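Local coordinates for D-2-hydroxyacid dehydrogensase protein (Ketogulonicigenium vulgare, PDB 4LSW) that probably catalyses the NAD(P)-dependent interconversion of 2-hydroxyacids and 2-oxoacids, as in other D-isomer-specific 2-hydroxyacid dehydrogenases, at residues S284-I287 against E288-K291. Numbering follows the deposited sequence.
Sequences SGTI and ETRK
With chi1 at 66°, Thr286 holds OG1 between its own backbone N and carbonyl carbon, turned to meet Thr289, while a bend at chi2 of Arg290 (-55°) turns that longer chain back past Thr286 O, beyond the start of helix 287-306, to Ser284. The two torsions supply an instructive case of helix N-capping backed by a side-on, two-nitrogen grip by arginine. Thr286 is the N-cap: its OG1 accepts from Thr289 N at 3.1 Å, satisfying an amide that the helix itself cannot serve. Asp103, from the neighbouring helix 101-116, hydrogen-bonds through OD2 to the hydroxyls of both threonines and so ties the cap to the rest of the fold. The backbone then takes over, Thr286 O receiving Arg290 N at 3.0 Å and Ile287 O receiving Lys291 N at 2.9 Å. On the outer side, Ile287 and Lys291 run side by side, CG2 of the former 3.7 Å from CE of the latter.

Arg290 makes this grip, its guanidinium taking Ser284 OG at its edge, with NH2 to OG at 2.9 Å and NE to the same OG at 3.3 Å. NE also makes a weak bond to Ser284 O, and Gly285 CA lies over one guanidinium face. Gly285 itself centres an inverse gamma turn, in which Thr286 N bonds Ser284 O at 2.9 Å. Replacing Arg290 by an alanine removes these donors to Ser284, and the turn at Gly285 would probably be freer to shift against the helix. Two nitrogens converging on one hydroxyl oxygen help to hold the guanidinium edge toward it, so that the loop following strand 276-278, outermost in a seven-stranded parallel sheet consistent with a Rossmann-type NAD-binding domain, is joined to the new helix by side-chain bonds as well as by its cap.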
ATOM      1  N   SER A 284      -6.075  -1.894   1.727  1.00  8.32           N
ATOM      2  CA  SER A 284      -5.931  -2.783   2.877  1.00  9.12           C
ATOM      3  C   SER A 284      -7.022  -2.534   3.924  1.00  7.03           C
ATOM      4  O   SER A 284      -6.975  -3.097   5.018  1.00  9.31           O
ATOM      5  CB  SER A 284      -4.555  -2.628   3.519  1.00 12.84           C
ATOM      6  OG  SER A 284      -4.435  -1.371   4.151  1.00 14.51           O
ATOM      7  N   GLY A 285      -8.006  -1.712   3.562  1.00  9.65           N
ATOM      8  CA  GLY A 285      -9.025  -1.263   4.501  1.00 10.19           C
ATOM      9  C   GLY A 285     -10.172  -2.222   4.810  1.00  7.08           C
ATOM     10  O   GLY A 285     -11.330  -1.907   4.546  1.00  9.08           O
ATOM     11  N   THR A 286      -9.867  -3.383   5.372  1.00  6.89           N
ATOM     12  CA  THR A 286     -10.937  -4.247   5.858  1.00  8.96           C
ATOM     13  C   THR A 286     -10.772  -4.471   7.352  1.00  9.74           C
ATOM     14  O   THR A 286      -9.668  -4.345   7.896  1.00  9.37           O
ATOM     15  CB  THR A 286     -10.990  -5.626   5.156  1.00  7.32           C
ATOM     16  OG1 THR A 286      -9.814  -6.367   5.480  1.00  8.13           O
ATOM     17  CG2 THR A 286     -11.118  -5.469   3.647  1.00  9.12           C
ATOM     18  N   ILE A 287     -11.869  -4.805   8.018  1.00  7.99           N
ATOM     19  CA  ILE A 287     -11.776  -5.144   9.427  1.00  8.79           C
ATOM     20  C   ILE A 287     -10.791  -6.291   9.673  1.00  8.80           C
ATOM     21  O   ILE A 287      -9.943  -6.202  10.566  1.00  9.73           O
ATOM     22  CB  ILE A 287     -13.157  -5.467  10.036  1.00  7.98           C
ATOM     23  CG1 ILE A 287     -14.079  -4.248   9.930  1.00 15.38           C
ATOM     24  CG2 ILE A 287     -13.018  -5.906  11.484  1.00 11.48           C
ATOM     25  CD1 ILE A 287     -15.516  -4.517  10.324  1.00 17.03           C
ATOM     26  N   GLU A 288     -10.880  -7.363   8.885  1.00  9.58           N
ATOM     27  CA  GLU A 288     -10.029  -8.519   9.126  1.00  9.44           C
ATOM     28  C   GLU A 288      -8.548  -8.217   8.922  1.00  8.32           C
ATOM     29  O   GLU A 288      -7.710  -8.632   9.722  1.00 10.54           O
ATOM     30  CB  GLU A 288     -10.445  -9.718   8.271  1.00 14.07           C
ATOM     31  CG  GLU A 288      -9.785 -11.016   8.714  1.00 20.81           C
ATOM     32  CD  GLU A 288     -10.526 -12.262   8.249  1.00 25.00           C
ATOM     33  OE1 GLU A 288     -11.511 -12.138   7.487  1.00 26.48           O
ATOM     34  OE2 GLU A 288     -10.119 -13.371   8.655  1.00 28.55           O
ATOM     35  N   THR A 289      -8.225  -7.488   7.858  1.00  9.84           N
ATOM     36  CA  THR A 289      -6.832  -7.160   7.602  1.00  9.24           C
ATOM     37  C   THR A 289      -6.266  -6.240   8.683  1.00  9.47           C
ATOM     38  O   THR A 289      -5.178  -6.488   9.203  1.00  8.85           O
ATOM     39  CB  THR A 289      -6.645  -6.557   6.202  1.00  8.56           C
ATOM     40  OG1 THR A 289      -6.692  -7.620   5.242  1.00 10.03           O
ATOM     41  CG2 THR A 289      -5.305  -5.839   6.098  1.00 10.21           C
ATOM     42  N   ARG A 290      -7.011  -5.202   9.035  1.00  8.56           N
ATOM     43  CA  ARG A 290      -6.512  -4.274  10.041  1.00 10.58           C
ATOM     44  C   ARG A 290      -6.364  -4.953  11.405  1.00 10.01           C
ATOM     45  O   ARG A 290      -5.379  -4.726  12.109  1.00  9.83           O
ATOM     46  CB  ARG A 290      -7.357  -3.000  10.099  1.00 10.39           C
ATOM     47  CG  ARG A 290      -7.274  -2.161   8.814  1.00  9.53           C
ATOM     48  CD  ARG A 290      -5.832  -1.826   8.456  1.00 12.56           C
ATOM     49  NE  ARG A 290      -5.749  -1.193   7.144  1.00 12.79           N
ATOM     50  CZ  ARG A 290      -5.982   0.096   6.919  1.00 15.55           C
ATOM     51  NH1 ARG A 290      -6.309   0.901   7.922  1.00 15.59           N
ATOM     52  NH2 ARG A 290      -5.881   0.581   5.685  1.00 14.24           N
ATOM     53  N   LYS A 291      -7.307  -5.815  11.776  1.00  9.61           N
ATOM     54  CA  LYS A 291      -7.128  -6.554  13.024  1.00 12.68           C
ATOM     55  C   LYS A 291      -5.896  -7.440  12.976  1.00 11.50           C
ATOM     56  O   LYS A 291      -5.151  -7.540  13.944  1.00 10.86           O
ATOM     57  CB  LYS A 291      -8.372  -7.373  13.371  1.00 13.04           C
ATOM     58  CG  LYS A 291      -9.466  -6.526  13.960  1.00 15.69           C
ATOM     59  CD  LYS A 291     -10.642  -7.353  14.414  1.00 13.59           C
ATOM     60  CE  LYS A 291     -11.741  -6.437  14.938  1.00 20.58           C
ATOM     61  NZ  LYS A 291     -12.907  -7.200  15.474  1.00 26.21           N
TER